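Local atomic coordinates of argininosuccinate lyase (Chelativorans sp., PDB entry 6RXA), a protein that carries out carbon–nitrogen bond cleavage as an EDDS lyase of the aspartase/fumarase superfamily and probably converts argininosuccinate to fumarate and arginine. Residues Y364-L374 with Y382-V393. The protein carries 2 engineered substitutions. Sequence-based numbering, arbitrary orientation.
Sequences YSTMTDLTDML and YREAHEIVAHVV
The ring of Y382 meets helix 367-374 with both a face and an edge. Over one face stands the methyl of T371 in a CH-pi contact, CG2 lying 3.9 Å from the ring centroid and 30° off the normal. At the edge, near the ring plane, D372 OD1 comes 3.2 Å from Y382 CE1; the same oxygen accepts from W208 of the third subunit. The hydroxyl of Y382, in turn, is hydrogen-bonded to I282 O of the second subunit. Farther along, V393 CG1 lies over a face of the Y364 ring.

Knobs-into-holes packing organises the middle of this helical hairpin, whose axes, over these short segments, approach to 8.7 Å and run at 133° to each other. T371 fits among Y382, A385, H386 and V389, while V389 reciprocates among M367, L370, T371 and L374. T371 can serve two chemistries because its chi1 of -51° sets CG2 anti to the backbone N, leaving OG1 beside that nitrogen and able to turn back on its own helix. T371 OG1 donates to M367 O at 2.8 Å, approaching from the opposite face of the carbonyl plane to T371 N. Next to it, M367 bends at chi2 and chi3 across V389 and V393; its CG is only 3.4 Å from V393 CG2, a tight carbon contact. L374 CD1 adds a contact to V389 CG2 at 3.9 Å.

The interface between the helices is thus essentially apolar: the buried threonine hydroxyl is satisfied within its own helix, whereas Y382 and D372 direct polar atoms to other subunits. The hairpin of helices 367-378 and 382-399 is thereby tied into the tetramer, beside the I282 region that follows the ligand-binding S280 and S281 of the second subunit.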
loop_
_atom_site.group_PDB
_atom_site.type_symbol
_atom_site.label_atom_id
_atom_site.label_comp_id
_atom_site.label_asym_id
_atom_site.label_seq_id
_atom_site.Cartn_x
_atom_site.Cartn_y
_atom_site.Cartn_z
ATOM N N TYR A 364 9.822 9.178 -38.145
ATOM C CA TYR A 364 9.334 10.552 -37.949
ATOM C C TYR A 364 9.790 11.206 -36.657
ATOM O O TYR A 364 9.302 12.323 -36.343
ATOM C CB TYR A 364 7.816 10.692 -38.131
ATOM C CG TYR A 364 7.314 10.045 -39.409
ATOM C CD1 TYR A 364 7.627 10.574 -40.650
ATOM C CD2 TYR A 364 6.550 8.882 -39.363
ATOM C CE1 TYR A 364 7.187 9.969 -41.814
ATOM C CE2 TYR A 364 6.107 8.275 -40.518
ATOM C CZ TYR A 364 6.422 8.825 -41.737
ATOM O OH TYR A 364 5.974 8.216 -42.892
ATOM N N SER A 365 10.722 10.620 -35.912
ATOM C CA SER A 365 11.268 11.292 -34.740
ATOM C C SER A 365 12.077 12.541 -35.091
ATOM O O SER A 365 12.371 13.339 -34.189
ATOM C CB SER A 365 12.112 10.311 -33.924
ATOM O OG SER A 365 13.350 10.062 -34.549
ATOM N N THR A 366 12.461 12.721 -36.351
ATOM C CA THR A 366 13.201 13.912 -36.772
ATOM C C THR A 366 12.304 15.111 -37.054
ATOM O O THR A 366 12.811 16.155 -37.474
ATOM C CB THR A 366 14.037 13.578 -38.014
ATOM O OG1 THR A 366 13.171 13.045 -39.027
ATOM C CG2 THR A 366 15.115 12.557 -37.666
ATOM N N MET A 367 10.994 15.026 -36.814
ATOM C CA MET A 367 10.118 16.118 -37.224
ATOM C C MET A 367 10.298 17.379 -36.376
ATOM O O MET A 367 10.015 18.480 -36.864
ATOM C CB MET A 367 8.656 15.675 -37.220
ATOM C CG MET A 367 8.324 14.642 -38.273
ATOM S SD MET A 367 8.607 15.229 -39.951
ATOM C CE MET A 367 10.016 14.223 -40.424
ATOM N N THR A 368 10.743 17.256 -35.121
ATOM C CA THR A 368 10.997 18.462 -34.340
ATOM C C THR A 368 12.083 19.298 -34.995
ATOM O O THR A 368 11.948 20.517 -35.133
ATOM C CB THR A 368 11.413 18.139 -32.910
ATOM O OG1 THR A 368 10.364 17.460 -32.223
ATOM C CG2 THR A 368 11.711 19.449 -32.166
ATOM N N ASP A 369 13.163 18.652 -35.434
ATOM C CA ASP A 369 14.227 19.413 -36.080
ATOM C C ASP A 369 13.747 20.073 -37.365
ATOM O O ASP A 369 14.165 21.188 -37.689
ATOM C CB ASP A 369 15.460 18.557 -36.322
ATOM C CG ASP A 369 16.377 18.550 -35.123
ATOM O OD1 ASP A 369 15.882 18.876 -34.022
ATOM O OD2 ASP A 369 17.583 18.247 -35.275
ATOM N N LEU A 370 12.868 19.406 -38.124
ATOM C CA LEU A 370 12.281 20.059 -39.296
ATOM C C LEU A 370 11.488 21.304 -38.892
ATOM O O LEU A 370 11.590 22.357 -39.542
ATOM C CB LEU A 370 11.424 19.061 -40.076
ATOM C CG LEU A 370 10.871 19.504 -41.433
ATOM C CD1 LEU A 370 12.015 19.757 -42.412
ATOM C CD2 LEU A 370 9.905 18.475 -42.000
ATOM N N THR A 371 10.721 21.213 -37.799
ATOM C CA THR A 371 9.941 22.349 -37.309
ATOM C C THR A 371 10.845 23.479 -36.819
ATOM O O THR A 371 10.610 24.659 -37.126
ATOM C CB THR A 371 9.042 21.879 -36.158
ATOM O OG1 THR A 371 8.303 20.706 -36.537
ATOM C CG2 THR A 371 8.065 22.980 -35.744
ATOM N N ASP A 372 11.858 23.142 -36.011
ATOM C CA ASP A 372 12.784 24.155 -35.516
ATOM C C ASP A 372 13.489 24.852 -36.668
ATOM O O ASP A 372 13.777 26.056 -36.592
ATOM C CB ASP A 372 13.843 23.506 -34.620
ATOM C CG ASP A 372 13.347 23.188 -33.213
ATOM O OD1 ASP A 372 12.477 23.903 -32.681
ATOM O OD2 ASP A 372 13.867 22.224 -32.620
ATOM N N MET A 373 13.770 24.111 -37.742
ATOM C CA MET A 373 14.428 24.698 -38.903
ATOM C C MET A 373 13.552 25.759 -39.551
ATOM O O MET A 373 14.044 26.826 -39.944
ATOM C CB MET A 373 14.794 23.594 -39.898
ATOM C CG MET A 373 15.571 24.070 -41.121
ATOM S SD MET A 373 14.488 24.662 -42.426
ATOM C CE MET A 373 13.984 23.106 -43.155
ATOM N N LEU A 374 12.247 25.494 -39.677
ATOM C CA LEU A 374 11.359 26.492 -40.259
ATOM C C LEU A 374 11.357 27.769 -39.423
ATOM O O LEU A 374 11.489 28.873 -39.955
ATOM C CB LEU A 374 9.941 25.950 -40.391
ATOM C CG LEU A 374 9.751 24.684 -41.225
ATOM C CD1 LEU A 374 8.261 24.346 -41.322
ATOM C CD2 LEU A 374 10.374 24.815 -42.586
ATOM N N TYR A 382 6.556 29.103 -33.424
ATOM C CA TYR A 382 6.668 27.655 -33.292
ATOM C C TYR A 382 5.331 26.963 -33.551
ATOM O O TYR A 382 5.293 25.858 -34.106
ATOM C CB TYR A 382 7.217 27.250 -31.921
ATOM C CG TYR A 382 7.665 25.806 -31.995
ATOM C CD1 TYR A 382 8.922 25.490 -32.481
ATOM C CD2 TYR A 382 6.801 24.765 -31.687
ATOM C CE1 TYR A 382 9.330 24.179 -32.618
ATOM C CE2 TYR A 382 7.198 23.443 -31.824
ATOM C CZ TYR A 382 8.471 23.162 -32.289
ATOM O OH TYR A 382 8.900 21.867 -32.450
ATOM N N ARG A 383 4.224 27.583 -33.142
ATOM C CA ARG A 383 2.921 26.941 -33.301
ATOM C C ARG A 383 2.555 26.779 -34.777
ATOM O O ARG A 383 2.021 25.737 -35.169
ATOM C CB ARG A 383 1.865 27.721 -32.512
ATOM C CG ARG A 383 0.536 26.999 -32.279
ATOM C CD ARG A 383 0.710 25.620 -31.654
ATOM N NE ARG A 383 1.489 25.671 -30.417
ATOM C CZ ARG A 383 2.380 24.758 -30.054
ATOM N NH1 ARG A 383 3.047 24.906 -28.913
ATOM N NH2 ARG A 383 2.605 23.697 -30.822
ATOM N N GLU A 384 2.839 27.779 -35.622
ATOM C CA GLU A 384 2.494 27.623 -37.038
ATOM C C GLU A 384 3.415 26.622 -37.731
ATOM O O GLU A 384 2.978 25.873 -38.615
ATOM C CB GLU A 384 2.531 28.962 -37.782
ATOM C CG GLU A 384 2.114 28.832 -39.263
ATOM C CD GLU A 384 2.209 30.140 -40.048
ATOM O OE1 GLU A 384 2.812 31.108 -39.536
ATOM O OE2 GLU A 384 1.684 30.193 -41.184
ATOM N N ALA A 385 4.703 26.629 -37.383
ATOM C CA ALA A 385 5.613 25.645 -37.954
ATOM C C ALA A 385 5.166 24.235 -37.595
ATOM O O ALA A 385 5.172 23.335 -38.439
ATOM C CB ALA A 385 7.031 25.901 -37.452
ATOM N N HIS A 386 4.758 24.031 -36.345
ATOM C CA HIS A 386 4.311 22.716 -35.895
ATOM C C HIS A 386 3.136 22.223 -36.727
ATOM O O HIS A 386 3.110 21.057 -37.143
ATOM C CB HIS A 386 3.972 22.837 -34.415
ATOM C CG HIS A 386 3.380 21.612 -33.805
ATOM N ND1 HIS A 386 2.087 21.207 -34.060
ATOM C CD2 HIS A 386 3.885 20.733 -32.909
ATOM C CE1 HIS A 386 1.831 20.114 -33.358
ATOM N NE2 HIS A 386 2.900 19.814 -32.643
ATOM N N GLU A 387 2.173 23.098 -37.019
ATOM C CA GLU A 387 1.011 22.677 -37.796
ATOM C C GLU A 387 1.402 22.268 -39.212
ATOM O O GLU A 387 0.837 21.314 -39.766
ATOM C CB GLU A 387 -0.025 23.806 -37.833
ATOM C CG GLU A 387 -1.444 23.360 -38.186
ATOM C CD GLU A 387 -2.052 22.414 -37.154
ATOM O OE1 GLU A 387 -2.680 21.417 -37.564
ATOM O OE2 GLU A 387 -1.906 22.666 -35.939
ATOM N N ILE A 388 2.345 22.984 -39.823
ATOM C CA ILE A 388 2.813 22.601 -41.153
ATOM C C ILE A 388 3.453 21.219 -41.106
ATOM O O ILE A 388 3.171 20.347 -41.939
ATOM C CB ILE A 388 3.806 23.637 -41.701
ATOM C CG1 ILE A 388 3.121 24.976 -41.973
ATOM C CG2 ILE A 388 4.441 23.091 -42.990
ATOM C CD1 ILE A 388 4.101 26.097 -42.281
ATOM N N VAL A 389 4.350 21.005 -40.144
ATOM C CA VAL A 389 5.057 19.729 -40.094
ATOM C C VAL A 389 4.122 18.581 -39.718
ATOM O O VAL A 389 4.280 17.463 -40.207
ATOM C CB VAL A 389 6.295 19.825 -39.186
ATOM C CG1 VAL A 389 6.960 18.454 -39.055
ATOM C CG2 VAL A 389 7.272 20.871 -39.741
ATOM N N ALA A 390 3.125 18.813 -38.870
ATOM C CA ALA A 390 2.162 17.746 -38.620
ATOM C C ALA A 390 1.487 17.317 -39.920
ATOM O O ALA A 390 1.245 16.121 -40.134
ATOM C CB ALA A 390 1.127 18.191 -37.594
ATOM N N HIS A 391 1.176 18.281 -40.796
ATOM C CA HIS A 391 0.572 17.953 -42.085
ATOM C C HIS A 391 1.545 17.160 -42.947
ATOM O O HIS A 391 1.145 16.224 -43.649
ATOM C CB HIS A 391 0.139 19.241 -42.794
ATOM C CG HIS A 391 -0.699 19.020 -44.019
ATOM N ND1 HIS A 391 -2.046 19.311 -44.061
ATOM C CD2 HIS A 391 -0.379 18.553 -45.251
ATOM C CE1 HIS A 391 -2.523 19.024 -45.258
ATOM N NE2 HIS A 391 -1.532 18.561 -46.000
ATOM N N VAL A 392 2.831 17.505 -42.896
ATOM C CA VAL A 392 3.829 16.711 -43.597
ATOM C C VAL A 392 3.744 15.259 -43.151
ATOM O O VAL A 392 3.705 14.335 -43.971
ATOM C CB VAL A 392 5.238 17.287 -43.377
ATOM C CG1 VAL A 392 6.278 16.305 -43.902
ATOM C CG2 VAL A 392 5.373 18.658 -44.055
ATOM N N VAL A 393 3.701 15.033 -41.838
ATOM C CA VAL A 393 3.669 13.662 -41.340
ATOM C C VAL A 393 2.398 12.955 -41.785
ATOM O O VAL A 393 2.426 11.788 -42.183
ATOM C CB VAL A 393 3.799 13.624 -39.809
ATOM C CG1 VAL A 393 3.586 12.201 -39.299
ATOM C CG2 VAL A 393 5.142 14.123 -39.385
#